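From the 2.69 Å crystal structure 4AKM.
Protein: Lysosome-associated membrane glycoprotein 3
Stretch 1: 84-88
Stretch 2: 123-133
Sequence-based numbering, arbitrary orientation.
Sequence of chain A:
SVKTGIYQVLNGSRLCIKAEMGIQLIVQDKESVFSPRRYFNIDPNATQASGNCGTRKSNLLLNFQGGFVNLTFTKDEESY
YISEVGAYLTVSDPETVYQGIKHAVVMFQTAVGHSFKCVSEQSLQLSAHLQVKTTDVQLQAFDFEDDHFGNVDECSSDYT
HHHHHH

Stretch 1, residues 84-88: EVGAY
Stretch 2, residues 123-133: SLQLSAHLQVK

What backbone framework brings the two stretches together? Residues 84-88 are part of a longer extended strand, with phi/psi from -151/143 at Glu-84 to -124/149 at Gly-86 and -146/129 at Tyr-88. Stretch 2 is a hairpin: strand 123-125 runs out, residues 126-129 turn, and strand 130-133 returns antiparallel to it. The turn departs from extended geometry at Leu-126 (-88/-51), Ala-128 (-79/-22) and His-129 (-116/-15). In register, the CA of Gly-86 lies 7.0 Å from the CA of Leu-126. No hydrogen bond crosses between the stretches, so the contact is one of packed side chains, burying 235 Å² in all.

Which apolar side chains meet? The alternation of a strand sends the CA-to-CB bonds of Val-85 and Ala-87 toward the hairpin, and those of Glu-84 and Tyr-88 away. Val-85, with chi1 t (-171°), touches three residues: its CG2 is 3.8 Å from CD2 of Leu-124, while its CG1 lies 4.0 Å from CD2 of Leu-126 and 4.2 Å from CG1 of Val-132. It thus reaches both hairpin strands and the start of the turn. Ala-87 CB packs 3.5 Å from CD1 of Leu-126 and 3.8 Å from CD2 of Leu-130. Leu-124 and Leu-130 share the t,p rotamer; Val-132 has chi1 p (60°).

How does Leu-126 serve both Val-85 and Ala-87? With its m,t rotamer (-58°, -174°), Leu-126 meets both residues: CD1 lies beside Ala-87 CB and is also 4.3 Å from CG1 of Val-85, while CD2 approaches Val-85 but stays clear of Ala-87. Between these two residues lies Gly-86, which has no side chain; its backbone C is 4.3 Å from CD1 of Leu-126. The backbone also takes part at Val-85, whose O is 3.9 Å from CD2 of Leu-126.

What polar bonds hold the hairpin in shape for this packing? Leu-124 N donates to Val-132 O and Val-132 N to Leu-124 O, both at 2.9 Å, a reciprocal pair that ties the two strands together. Nearer the turn, Leu-130 O accepts from Leu-126 N at 2.8 Å and from Ser-127 N at 3.1 Å. Ser-127 (chi1 p, 69°) adds its OG as acceptor for Leu-130 N at 2.8 Å and His-129 N at 3.2 Å, bracing the turn from within. Away from the apolar contact, Gln-131 NE2 donates to Ser-123 OG at 2.9 Å, a side-chain link between the hairpin strands.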

ATOM      1  N   GLU A  84      -1.721  -4.411  -7.829  1.00 53.63           N
ATOM      2  CA  GLU A  84      -2.005  -3.065  -8.334  1.00 54.68           C
ATOM      3  C   GLU A  84      -1.819  -1.976  -7.282  1.00 50.42           C
ATOM      4  O   GLU A  84      -2.114  -2.184  -6.109  1.00 48.42           O
ATOM      5  CB  GLU A  84      -3.420  -2.998  -8.929  1.00 58.25           C
ATOM      6  CG  GLU A  84      -3.827  -1.619  -9.435  1.00 58.05           C
ATOM      7  CD  GLU A  84      -5.033  -1.662 -10.353  1.00 61.61           C
ATOM      8  OE1 GLU A  84      -4.961  -2.365 -11.383  1.00 60.85           O
ATOM      9  OE2 GLU A  84      -6.048  -0.992 -10.050  1.00 57.59           O
ATOM     10  N   VAL A  85      -1.309  -0.814  -7.688  1.00 48.25           N
ATOM     11  CA  VAL A  85      -1.253   0.304  -6.742  1.00 44.42           C
ATOM     12  C   VAL A  85      -1.782   1.599  -7.333  1.00 43.22           C
ATOM     13  O   VAL A  85      -1.321   2.051  -8.369  1.00 42.78           O
ATOM     14  CB  VAL A  85       0.158   0.571  -6.190  1.00 42.06           C
ATOM     15  CG1 VAL A  85       0.080   1.595  -5.065  1.00 35.40           C
ATOM     16  CG2 VAL A  85       0.798  -0.714  -5.694  1.00 45.23           C
ATOM     17  N   GLY A  86      -2.750   2.197  -6.654  1.00 37.29           N
ATOM     18  CA  GLY A  86      -3.298   3.450  -7.109  1.00 35.60           C
ATOM     19  C   GLY A  86      -3.183   4.485  -6.020  1.00 36.08           C
ATOM     20  O   GLY A  86      -3.211   4.157  -4.845  1.00 30.49           O
ATOM     21  N   ALA A  87      -3.034   5.742  -6.412  1.00 40.06           N
ATOM     22  CA  ALA A  87      -3.056   6.818  -5.441  1.00 36.31           C
ATOM     23  C   ALA A  87      -3.663   8.088  -6.010  1.00 36.40           C
ATOM     24  O   ALA A  87      -3.677   8.316  -7.233  1.00 36.53           O
ATOM     25  CB  ALA A  87      -1.676   7.088  -4.887  1.00 34.22           C
ATOM     26  N   TYR A  88      -4.158   8.902  -5.089  1.00 34.00           N
ATOM     27  CA  TYR A  88      -4.828  10.140  -5.418  1.00 39.86           C
ATOM     28  C   TYR A  88      -4.473  11.108  -4.304  1.00 41.16           C
ATOM     29  O   TYR A  88      -4.609  10.775  -3.124  1.00 39.82           O
ATOM     30  CB  TYR A  88      -6.326   9.868  -5.441  1.00 42.73           C
ATOM     31  CG  TYR A  88      -7.244  10.995  -5.854  1.00 44.13           C
ATOM     32  CD1 TYR A  88      -7.600  11.994  -4.954  1.00 44.16           C
ATOM     33  CD2 TYR A  88      -7.804  11.026  -7.124  1.00 45.40           C
ATOM     34  CE1 TYR A  88      -8.462  13.011  -5.317  1.00 45.44           C
ATOM     35  CE2 TYR A  88      -8.673  12.041  -7.498  1.00 52.94           C
ATOM     36  CZ  TYR A  88      -8.998  13.030  -6.588  1.00 52.95           C
ATOM     37  OH  TYR A  88      -9.859  14.043  -6.949  1.00 55.34           O
ATOM     38  N   SER A 123       9.753   1.460  -3.073  1.00 46.22           N
ATOM     39  CA  SER A 123       9.343   2.579  -3.904  1.00 41.34           C
ATOM     40  C   SER A 123       8.696   2.136  -5.203  1.00 44.79           C
ATOM     41  O   SER A 123       9.054   1.104  -5.773  1.00 47.30           O
ATOM     42  CB  SER A 123      10.552   3.455  -4.221  1.00 49.09           C
ATOM     43  OG  SER A 123      10.334   4.202  -5.402  1.00 53.66           O
ATOM     44  N   LEU A 124       7.752   2.939  -5.677  1.00 47.00           N
ATOM     45  CA  LEU A 124       7.073   2.655  -6.930  1.00 43.04           C
ATOM     46  C   LEU A 124       6.627   3.947  -7.610  1.00 45.13           C
ATOM     47  O   LEU A 124       5.955   4.778  -6.994  1.00 41.06           O
ATOM     48  CB  LEU A 124       5.865   1.768  -6.666  1.00 38.97           C
ATOM     49  CG  LEU A 124       5.243   1.165  -7.917  1.00 47.99           C
ATOM     50  CD1 LEU A 124       6.245   0.226  -8.566  1.00 51.27           C
ATOM     51  CD2 LEU A 124       3.945   0.449  -7.574  1.00 48.34           C
ATOM     52  N   GLN A 125       7.009   4.129  -8.872  1.00 43.65           N
ATOM     53  CA  GLN A 125       6.486   5.253  -9.645  1.00 46.24           C
ATOM     54  C   GLN A 125       5.088   4.907 -10.137  1.00 46.86           C
ATOM     55  O   GLN A 125       4.910   3.946 -10.885  1.00 50.76           O
ATOM     56  CB  GLN A 125       7.400   5.607 -10.822  1.00 40.24           C
ATOM     57  CG  GLN A 125       8.579   6.497 -10.462  1.00 48.13           C
ATOM     58  CD  GLN A 125       8.287   7.982 -10.621  1.00 55.32           C
ATOM     59  OE1 GLN A 125       7.136   8.413 -10.592  1.00 50.20           O
ATOM     60  NE2 GLN A 125       9.341   8.772 -10.796  1.00 64.76           N
ATOM     61  N   LEU A 126       4.100   5.684  -9.704  1.00 46.37           N
ATOM     62  CA  LEU A 126       2.708   5.433 -10.077  1.00 47.45           C
ATOM     63  C   LEU A 126       2.355   6.129 -11.387  1.00 46.23           C
ATOM     64  O   LEU A 126       1.818   5.513 -12.305  1.00 45.69           O
ATOM     65  CB  LEU A 126       1.764   5.866  -8.955  1.00 42.79           C
ATOM     66  CG  LEU A 126       2.028   5.188  -7.609  1.00 44.34           C
ATOM     67  CD1 LEU A 126       0.963   5.561  -6.606  1.00 35.85           C
ATOM     68  CD2 LEU A 126       2.126   3.672  -7.761  1.00 45.90           C
ATOM     69  N   SER A 127       2.662   7.421 -11.455  1.00 51.18           N
ATOM     70  CA  SER A 127       2.592   8.177 -12.693  1.00 46.96           C
ATOM     71  C   SER A 127       3.980   8.733 -12.953  1.00 53.59           C
ATOM     72  O   SER A 127       4.958   8.274 -12.369  1.00 55.82           O
ATOM     73  CB  SER A 127       1.590   9.320 -12.579  1.00 46.35           C
ATOM     74  OG  SER A 127       2.065  10.319 -11.696  1.00 47.31           O
ATOM     75  N   ALA A 128       4.067   9.723 -13.829  1.00 61.28           N
ATOM     76  CA  ALA A 128       5.342  10.358 -14.135  1.00 50.35           C
ATOM     77  C   ALA A 128       5.748  11.354 -13.050  1.00 53.55           C
ATOM     78  O   ALA A 128       6.922  11.685 -12.910  1.00 61.50           O
ATOM     79  CB  ALA A 128       5.263  11.046 -15.485  1.00 58.92           C
ATOM     80  N   HIS A 129       4.769  11.831 -12.287  1.00 53.46           N
ATOM     81  CA  HIS A 129       5.017  12.826 -11.247  1.00 57.06           C
ATOM     82  C   HIS A 129       4.707  12.278  -9.860  1.00 52.93           C
ATOM     83  O   HIS A 129       5.081  12.865  -8.853  1.00 52.08           O
ATOM     84  CB  HIS A 129       4.162  14.078 -11.469  1.00 60.03           C
ATOM     85  CG  HIS A 129       4.372  14.729 -12.799  1.00 71.98           C
ATOM     86  ND1 HIS A 129       3.541  14.504 -13.875  1.00 76.32           N
ATOM     87  CD2 HIS A 129       5.317  15.601 -13.228  1.00 74.99           C
ATOM     88  CE1 HIS A 129       3.963  15.209 -14.910  1.00 79.83           C
ATOM     89  NE2 HIS A 129       5.040  15.883 -14.544  1.00 83.44           N
ATOM     90  N   LEU A 130       3.995  11.163  -9.811  1.00 55.29           N
ATOM     91  CA  LEU A 130       3.546  10.635  -8.534  1.00 46.92           C
ATOM     92  C   LEU A 130       4.237   9.328  -8.204  1.00 43.49           C
ATOM     93  O   LEU A 130       4.289   8.405  -9.012  1.00 46.03           O
ATOM     94  CB  LEU A 130       2.021  10.470  -8.504  1.00 41.58           C
ATOM     95  CG  LEU A 130       1.465   9.869  -7.209  1.00 40.95           C
ATOM     96  CD1 LEU A 130       1.729  10.776  -6.018  1.00 39.28           C
ATOM     97  CD2 LEU A 130      -0.013   9.548  -7.335  1.00 39.95           C
ATOM     98  N   GLN A 131       4.751   9.261  -6.986  1.00 41.84           N
ATOM     99  CA  GLN A 131       5.513   8.120  -6.528  1.00 42.13           C
ATOM    100  C   GLN A 131       5.004   7.743  -5.147  1.00 39.17           C
ATOM    101  O   GLN A 131       4.610   8.606  -4.372  1.00 38.92           O
ATOM    102  CB  GLN A 131       6.985   8.513  -6.457  1.00 43.05           C
ATOM    103  CG  GLN A 131       7.944   7.375  -6.266  1.00 45.28           C
ATOM    104  CD  GLN A 131       9.379   7.849  -6.270  1.00 54.51           C
ATOM    105  OE1 GLN A 131       9.653   9.044  -6.110  1.00 54.85           O
ATOM    106  NE2 GLN A 131      10.309   6.920  -6.461  1.00 53.20           N
ATOM    107  N   VAL A 132       4.988   6.454  -4.843  1.00 36.87           N
ATOM    108  CA  VAL A 132       4.658   6.020  -3.495  1.00 36.57           C
ATOM    109  C   VAL A 132       5.857   5.292  -2.879  1.00 35.74           C
ATOM    110  O   VAL A 132       6.567   4.561  -3.568  1.00 36.89           O
ATOM    111  CB  VAL A 132       3.363   5.158  -3.462  1.00 29.01           C
ATOM    112  CG1 VAL A 132       3.509   3.912  -4.313  1.00 35.09           C
ATOM    113  CG2 VAL A 132       2.985   4.799  -2.035  1.00 29.64           C
ATOM    114  N   LYS A 133       6.098   5.535  -1.592  1.00 36.17           N
ATOM    115  CA  LYS A 133       7.137   4.832  -0.849  1.00 40.67           C
ATOM    116  C   LYS A 133       6.584   4.175   0.413  1.00 43.82           C
ATOM    117  O   LYS A 133       5.839   4.793   1.171  1.00 42.17           O
ATOM    118  CB  LYS A 133       8.302   5.767  -0.505  1.00 41.45           C
ATOM    119  CG  LYS A 133       9.496   5.610  -1.442  1.00 49.86           C
ATOM    120  CD  LYS A 133      10.326   6.881  -1.546  1.00 54.39           C
ATOM    121  CE  LYS A 133      11.133   6.899  -2.848  1.00 59.85           C
ATOM    122  NZ  LYS A 133      11.805   8.212  -3.110  1.00 65.12           N
TER